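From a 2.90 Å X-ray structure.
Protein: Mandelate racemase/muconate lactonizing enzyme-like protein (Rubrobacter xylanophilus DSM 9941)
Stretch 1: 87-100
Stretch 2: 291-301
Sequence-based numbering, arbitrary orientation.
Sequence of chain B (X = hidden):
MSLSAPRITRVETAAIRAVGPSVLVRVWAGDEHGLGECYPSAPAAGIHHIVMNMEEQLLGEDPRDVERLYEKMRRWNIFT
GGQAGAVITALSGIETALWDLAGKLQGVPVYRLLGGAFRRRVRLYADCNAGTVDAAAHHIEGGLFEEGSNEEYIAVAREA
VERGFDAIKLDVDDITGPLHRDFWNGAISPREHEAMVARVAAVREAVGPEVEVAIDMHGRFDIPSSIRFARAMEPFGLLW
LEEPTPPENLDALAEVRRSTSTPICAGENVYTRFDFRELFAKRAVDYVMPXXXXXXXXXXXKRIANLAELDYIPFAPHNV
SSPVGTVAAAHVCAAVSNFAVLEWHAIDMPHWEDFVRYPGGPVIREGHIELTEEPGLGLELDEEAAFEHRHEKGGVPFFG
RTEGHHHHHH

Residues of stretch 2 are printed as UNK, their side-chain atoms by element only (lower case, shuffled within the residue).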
ATOM      1  N   VAL B  87       1.977   4.515  -2.914  1.00 35.88           N
ATOM      2  CA  VAL B  87       1.705   4.754  -4.334  1.00 35.76           C
ATOM      3  C   VAL B  87       0.363   5.427  -4.569  1.00 35.92           C
ATOM      4  O   VAL B  87       0.215   6.269  -5.447  1.00 35.96           O
ATOM      5  CB  VAL B  87       1.735   3.430  -5.096  1.00 36.29           C
ATOM      6  CG1 VAL B  87       1.438   3.647  -6.579  1.00 36.33           C
ATOM      7  CG2 VAL B  87       3.091   2.784  -4.904  1.00 34.85           C
ATOM      8  N   ILE B  88      -0.617   5.056  -3.762  1.00 36.83           N
ATOM      9  CA  ILE B  88      -1.956   5.623  -3.867  1.00 37.78           C
ATOM     10  C   ILE B  88      -1.998   7.067  -3.357  1.00 38.13           C
ATOM     11  O   ILE B  88      -2.623   7.936  -3.969  1.00 37.67           O
ATOM     12  CB  ILE B  88      -2.970   4.738  -3.098  1.00 37.00           C
ATOM     13  CG1 ILE B  88      -3.153   3.406  -3.836  1.00 35.14           C
ATOM     14  CG2 ILE B  88      -4.291   5.453  -2.955  1.00 36.44           C
ATOM     15  CD1 ILE B  88      -3.697   3.546  -5.248  1.00 32.51           C
ATOM     16  N   THR B  89      -1.320   7.327  -2.244  1.00 38.99           N
ATOM     17  CA  THR B  89      -1.284   8.673  -1.692  1.00 40.09           C
ATOM     18  C   THR B  89      -0.577   9.590  -2.667  1.00 39.35           C
ATOM     19  O   THR B  89      -0.953  10.746  -2.809  1.00 39.94           O
ATOM     20  CB  THR B  89      -0.529   8.735  -0.360  1.00 40.44           C
ATOM     21  OG1 THR B  89      -1.197   7.917   0.611  1.00 41.46           O
ATOM     22  CG2 THR B  89      -0.458  10.177   0.131  1.00 40.04           C
ATOM     23  N   ALA B  90       0.456   9.070  -3.326  1.00 37.89           N
ATOM     24  CA  ALA B  90       1.207   9.837  -4.313  1.00 37.02           C
ATOM     25  C   ALA B  90       0.278  10.235  -5.474  1.00 37.69           C
ATOM     26  O   ALA B  90       0.056  11.425  -5.741  1.00 37.68           O
ATOM     27  CB  ALA B  90       2.366   9.016  -4.820  1.00 35.72           C
ATOM     28  N   LEU B  91      -0.272   9.245  -6.168  1.00 36.79           N
ATOM     29  CA  LEU B  91      -1.191   9.542  -7.261  1.00 36.01           C
ATOM     30  C   LEU B  91      -2.276  10.527  -6.807  1.00 36.05           C
ATOM     31  O   LEU B  91      -2.752  11.341  -7.591  1.00 35.67           O
ATOM     32  CB  LEU B  91      -1.885   8.270  -7.761  1.00 36.51           C
ATOM     33  CG  LEU B  91      -1.161   7.097  -8.420  1.00 35.81           C
ATOM     34  CD1 LEU B  91      -2.216   6.097  -8.825  1.00 34.63           C
ATOM     35  CD2 LEU B  91      -0.370   7.534  -9.642  1.00 37.40           C
ATOM     36  N   SER B  92      -2.682  10.437  -5.547  1.00 35.70           N
ATOM     37  CA  SER B  92      -3.726  11.325  -5.048  1.00 37.30           C
ATOM     38  C   SER B  92      -3.367  12.783  -5.300  1.00 37.39           C
ATOM     39  O   SER B  92      -4.231  13.592  -5.658  1.00 34.81           O
ATOM     40  CB  SER B  92      -3.963  11.107  -3.544  1.00 38.87           C
ATOM     41  OG  SER B  92      -4.554   9.846  -3.277  1.00 39.29           O
ATOM     42  N   GLY B  93      -2.083  13.100  -5.108  1.00 38.04           N
ATOM     43  CA  GLY B  93      -1.591  14.454  -5.307  1.00 37.93           C
ATOM     44  C   GLY B  93      -1.632  14.802  -6.776  1.00 38.19           C
ATOM     45  O   GLY B  93      -2.202  15.812  -7.182  1.00 38.16           O
ATOM     46  N   ILE B  94      -1.025  13.946  -7.581  1.00 37.47           N
ATOM     47  CA  ILE B  94      -1.023  14.158  -9.013  1.00 37.92           C
ATOM     48  C   ILE B  94      -2.454  14.291  -9.530  1.00 38.65           C
ATOM     49  O   ILE B  94      -2.717  15.077 -10.433  1.00 39.55           O
ATOM     50  CB  ILE B  94      -0.386  12.979  -9.738  1.00 36.83           C
ATOM     51  CG1 ILE B  94       1.002  12.716  -9.165  1.00 37.81           C
ATOM     52  CG2 ILE B  94      -0.352  13.256 -11.227  1.00 36.27           C
ATOM     53  CD1 ILE B  94       1.664  11.475  -9.723  1.00 38.55           C
ATOM     54  N   GLU B  95      -3.380  13.524  -8.963  1.00 38.90           N
ATOM     55  CA  GLU B  95      -4.752  13.586  -9.439  1.00 39.75           C
ATOM     56  C   GLU B  95      -5.300  14.969  -9.245  1.00 38.95           C
ATOM     57  O   GLU B  95      -5.876  15.550 -10.153  1.00 37.61           O
ATOM     58  CB  GLU B  95      -5.661  12.597  -8.707  1.00 40.64           C
ATOM     59  CG  GLU B  95      -6.954  12.341  -9.488  1.00 43.04           C
ATOM     60  CD  GLU B  95      -8.225  12.564  -8.682  1.00 45.34           C
ATOM     61  OE1 GLU B  95      -8.296  13.564  -7.936  1.00 47.89           O
ATOM     62  OE2 GLU B  95      -9.165  11.749  -8.809  1.00 45.06           O
ATOM     63  N   THR B  96      -5.105  15.487  -8.043  1.00 39.97           N
ATOM     64  CA  THR B  96      -5.593  16.807  -7.683  1.00 42.46           C
ATOM     65  C   THR B  96      -5.106  17.863  -8.656  1.00 43.18           C
ATOM     66  O   THR B  96      -5.884  18.697  -9.131  1.00 42.68           O
ATOM     67  CB  THR B  96      -5.118  17.182  -6.286  1.00 43.44           C
ATOM     68  OG1 THR B  96      -5.331  16.071  -5.409  1.00 46.93           O
ATOM     69  CG2 THR B  96      -5.891  18.376  -5.769  1.00 42.68           C
ATOM     70  N   ALA B  97      -3.807  17.825  -8.939  1.00 42.74           N
ATOM     71  CA  ALA B  97      -3.197  18.763  -9.862  1.00 41.01           C
ATOM     72  C   ALA B  97      -3.987  18.785 -11.163  1.00 41.62           C
ATOM     73  O   ALA B  97      -4.495  19.826 -11.568  1.00 40.41           O
ATOM     74  CB  ALA B  97      -1.781  18.356 -10.126  1.00 40.14           C
ATOM     75  N   LEU B  98      -4.097  17.622 -11.801  1.00 42.54           N
ATOM     76  CA  LEU B  98      -4.818  17.474 -13.066  1.00 43.82           C
ATOM     77  C   LEU B  98      -6.250  17.971 -12.991  1.00 44.80           C
ATOM     78  O   LEU B  98      -6.745  18.639 -13.901  1.00 44.69           O
ATOM     79  CB  LEU B  98      -4.821  16.012 -13.481  1.00 44.10           C
ATOM     80  CG  LEU B  98      -3.412  15.462 -13.676  1.00 46.55           C
ATOM     81  CD1 LEU B  98      -3.425  13.934 -13.655  1.00 48.34           C
ATOM     82  CD2 LEU B  98      -2.853  15.997 -14.987  1.00 46.54           C
ATOM     83  N   TRP B  99      -6.919  17.622 -11.905  1.00 46.10           N
ATOM     84  CA  TRP B  99      -8.292  18.039 -11.706  1.00 47.48           C
ATOM     85  C   TRP B  99      -8.321  19.556 -11.594  1.00 46.96           C
ATOM     86  O   TRP B  99      -9.337  20.186 -11.866  1.00 46.48           O
ATOM     87  CB  TRP B  99      -8.849  17.395 -10.430  1.00 50.20           C
ATOM     88  CG  TRP B  99      -9.772  16.234 -10.669  1.00 51.16           C
ATOM     89  CD1 TRP B  99      -9.747  15.029 -10.032  1.00 52.18           C
ATOM     90  CD2 TRP B  99     -10.883  16.186 -11.574  1.00 52.16           C
ATOM     91  NE1 TRP B  99     -10.771  14.230 -10.484  1.00 53.11           N
ATOM     92  CE2 TRP B  99     -11.486  14.916 -11.431  1.00 52.93           C
ATOM     93  CE3 TRP B  99     -11.431  17.095 -12.493  1.00 52.06           C
ATOM     94  CZ2 TRP B  99     -12.616  14.526 -12.175  1.00 53.06           C
ATOM     95  CZ3 TRP B  99     -12.558  16.706 -13.237  1.00 52.51           C
ATOM     96  CH2 TRP B  99     -13.132  15.432 -13.071  1.00 52.92           C
ATOM     97  N   ASP B 100      -7.196  20.132 -11.185  1.00 47.05           N
ATOM     98  CA  ASP B 100      -7.076  21.581 -11.032  1.00 47.83           C
ATOM     99  C   ASP B 100      -6.724  22.187 -12.380  1.00 47.06           C
ATOM    100  O   ASP B 100      -7.374  23.125 -12.840  1.00 46.48           O
ATOM    101  CB  ASP B 100      -5.986  21.910 -10.003  1.00 50.54           C
ATOM    102  CG  ASP B 100      -5.788  23.409  -9.807  1.00 51.61           C
ATOM    103  OD1 ASP B 100      -6.811  24.130  -9.728  1.00 51.53           O
ATOM    104  OD2 ASP B 100      -4.617  23.855  -9.720  1.00 51.05           O
ATOM    105  N   UNK B 291      -9.413   9.901   3.172  1.00 32.65           N
ATOM    106  CA  UNK B 291      -8.634  11.127   3.055  1.00 32.40           C
ATOM    107  C   UNK B 291      -8.295  11.358   1.581  1.00 31.57           C
ATOM    108  O   UNK B 291      -7.438  10.676   1.019  1.00 30.67           O
ATOM    109  c   UNK B 291      -7.358  10.997   3.897  1.00 35.23           C
ATOM    110  o   UNK B 291      -6.260  12.960   3.090  1.00 42.37           O
ATOM    111  o   UNK B 291      -6.430  12.722   5.265  1.00 40.34           O
ATOM    112  c   UNK B 291      -6.635  12.321   4.098  1.00 38.50           C
ATOM    113  N   UNK B 292      -8.973  12.325   0.967  1.00 30.45           N
ATOM    114  CA  UNK B 292      -8.771  12.652  -0.442  1.00 30.72           C
ATOM    115  C   UNK B 292      -7.323  12.685  -0.914  1.00 31.48           C
ATOM    116  O   UNK B 292      -7.025  12.257  -2.034  1.00 32.28           O
ATOM    117  c   UNK B 292      -9.413  14.003  -0.784  1.00 29.92           C
ATOM    118  c   UNK B 292     -10.890  13.963  -0.440  1.00 29.92           C
ATOM    119  c   UNK B 292      -9.214  14.324  -2.253  1.00 27.85           C
ATOM    120  N   UNK B 293      -6.423  13.189  -0.075  1.00 31.89           N
ATOM    121  CA  UNK B 293      -5.018  13.269  -0.452  1.00 32.87           C
ATOM    122  C   UNK B 293      -4.258  12.007  -0.096  1.00 33.55           C
ATOM    123  O   UNK B 293      -3.032  11.952  -0.226  1.00 34.04           O
ATOM    124  c   UNK B 293      -4.361  14.469   0.212  1.00 32.69           C
ATOM    125  N   UNK B 294      -4.984  10.988   0.345  1.00 34.11           N
ATOM    126  CA  UNK B 294      -4.346   9.738   0.727  1.00 35.34           C
ATOM    127  C   UNK B 294      -4.965   8.531   0.024  1.00 37.28           C
ATOM    128  O   UNK B 294      -4.243   7.655  -0.466  1.00 36.51           O
ATOM    129  c   UNK B 294      -3.624   8.411   2.824  1.00 31.90           C
ATOM    130  c   UNK B 294      -4.440   9.562   2.244  1.00 33.63           C
ATOM    131  n   UNK B 294      -3.512   6.875   6.355  1.00 24.41           N
ATOM    132  c   UNK B 294      -3.896   8.259   4.327  1.00 28.96           C
ATOM    133  c   UNK B 294      -3.189   7.046   4.914  1.00 26.40           C
ATOM    134  N   UNK B 295      -6.297   8.508  -0.040  1.00 38.30           N
ATOM    135  CA  UNK B 295      -7.058   7.404  -0.633  1.00 39.69           C
ATOM    136  C   UNK B 295      -6.940   7.184  -2.135  1.00 40.59           C
ATOM    137  O   UNK B 295      -6.893   6.041  -2.586  1.00 41.42           O
ATOM    138  s   UNK B 295      -9.338   8.857  -1.207  1.00 45.46           S
ATOM    139  c   UNK B 295      -8.533   7.550  -0.289  1.00 40.09           C
ATOM    140  N   UNK B 296      -6.919   8.262  -2.914  1.00 41.70           N
ATOM    141  CA  UNK B 296      -6.807   8.106  -4.357  1.00 41.88           C
ATOM    142  C   UNK B 296      -7.095   9.333  -5.202  1.00 40.81           C
ATOM    143  O   UNK B 296      -6.774   9.358  -6.386  1.00 39.59           O
ATOM    144  N   UNK B 297      -7.705  10.345  -4.598  1.00 41.08           N
ATOM    145  CA  UNK B 297      -8.008  11.559  -5.330  1.00 41.74           C
ATOM    146  C   UNK B 297      -9.448  11.975  -5.171  1.00 42.20           C
ATOM    147  O   UNK B 297     -10.260  11.216  -4.648  1.00 43.61           O
ATOM    148  N   UNK B 298      -9.765  13.180  -5.632  1.00 42.45           N
ATOM    149  CA  UNK B 298     -11.122  13.718  -5.539  1.00 41.53           C
ATOM    150  C   UNK B 298     -12.126  12.762  -6.162  1.00 40.57           C
ATOM    151  O   UNK B 298     -13.147  12.435  -5.553  1.00 39.78           O
ATOM    152  c   UNK B 298      -8.937  16.050  -5.669  1.00 40.92           C
ATOM    153  c   UNK B 298     -10.744  17.471  -6.655  1.00 40.55           C
ATOM    154  c   UNK B 298     -10.441  16.304  -5.722  1.00 41.65           C
ATOM    155  c   UNK B 298     -11.209  15.078  -6.244  1.00 42.38           C
ATOM    156  N   UNK B 299     -11.835  12.323  -7.383  1.00 39.93           N
ATOM    157  CA  UNK B 299     -12.705  11.387  -8.083  1.00 39.35           C
ATOM    158  C   UNK B 299     -12.958  10.156  -7.209  1.00 38.77           C
ATOM    159  O   UNK B 299     -14.106   9.824  -6.916  1.00 38.98           O
ATOM    160  c   UNK B 299     -12.072  10.976  -9.399  1.00 39.44           C
ATOM    161  N   UNK B 300     -11.883   9.490  -6.792  1.00 37.41           N
ATOM    162  CA  UNK B 300     -11.988   8.309  -5.936  1.00 36.18           C
ATOM    163  C   UNK B 300     -12.851   8.635  -4.733  1.00 35.37           C
ATOM    164  O   UNK B 300     -13.823   7.950  -4.440  1.00 35.63           O
ATOM    165  o   UNK B 300      -9.892   4.418  -5.712  1.00 31.57           O
ATOM    166  c   UNK B 300     -10.602   6.495  -4.800  1.00 32.67           C
ATOM    167  o   UNK B 300     -11.515   5.464  -6.749  1.00 32.67           O
ATOM    168  c   UNK B 300     -10.609   7.875  -5.435  1.00 35.04           C
ATOM    169  c   UNK B 300     -10.674   5.380  -5.827  1.00 31.96           C
ATOM    170  N   UNK B 301     -12.475   9.692  -4.034  1.00 34.95           N
ATOM    171  CA  UNK B 301     -13.203  10.121  -2.865  1.00 34.85           C
ATOM    172  C   UNK B 301     -14.685  10.355  -3.161  1.00 35.65           C
ATOM    173  O   UNK B 301     -15.525  10.113  -2.301  1.00 36.68           O
ATOM    174  c   UNK B 301     -12.574  11.373  -2.306  1.00 33.89           C
TER

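Position 291 carries two carbons, the second bearing two oxygens. None of these atoms reaches stretch 1. The chain length fits aspartate, Asp 291. It caps the helix that follows: the backbone N of position 293 donates to Asp 291 OD1 at 3.2 Å.

Position 292 has three carbons, one carrying the other two. This fork at CB, without oxygen, is valine, Val 292. Its side chain makes no close contact with stretch 1, but Val 292 O lies 3.6 Å from Ser 92 CB.

Position 293 has a single carbon, so it is alanine, Ala 293. Its contact is made by the backbone: Ala 293 O is 3.1 Å from Thr 89 CG2 and 3.5 Å from Ser 92 CB.

Position 294 has four carbons in a row ending in nitrogen. That is lysine, Lys 294, extended with all four chi angles t. CA to CB points away overall, yet the start of the chain touches stretch 1, with Lys 294 CG 3.3 Å from Thr 89 OG1. NZ is hydrogen-bonded elsewhere in the structure. Thr 89 OG1 donates to Lys 294 O at 3.2 Å.

Position 295 has one carbon and then one sulfur, which is cysteine, Cys 295. CA to CB points away from stretch 1.

Position 296 has no side-chain atoms and is glycine, Gly 296. A CB here would be jammed against the preceding carbonyl O, so the backbone itself calls for glycine.

Position 297 also lacks side-chain atoms: Gly 297. An ideal CB would lie 2.3 Å from Glu 95 CD, a clash. Gly 297 is the N-cap of the next helix.

Position 298 has four carbons, forked at the second, hence leucine, Leu 298. Its CB is 4.1 Å from Trp 99 CD1, and its CD1 is 3.6 Å from Thr 96 OG1.

Position 299 has one carbon, directed toward stretch 1. It is alanine, Ala 299. Its CB sits at the edge of the Trp 99 ring, 3.7 Å from Trp 99 NE1.

Position 300 has three carbons, the third carrying two oxygens: glutamate, Glu 300. Both oxygens are hydrogen-bonded elsewhere in the structure.

Position 301 has one carbon and no contact with stretch 1. It is alanine, Ala 301.

The contact joins a helix to a turn and the helix start beyond it. Glu 95 receives two backbone NH groups at that start: Leu 298 N to Glu 95 OE1 at 2.8 Å, weak, and Ala 299 N to Glu 95 OE2 at 3.1 Å. The bare CA of Gly 297 leaves room for the Glu 95 carboxylate.

Stretch 2, residues 291-301: DVAKCGGLAEA
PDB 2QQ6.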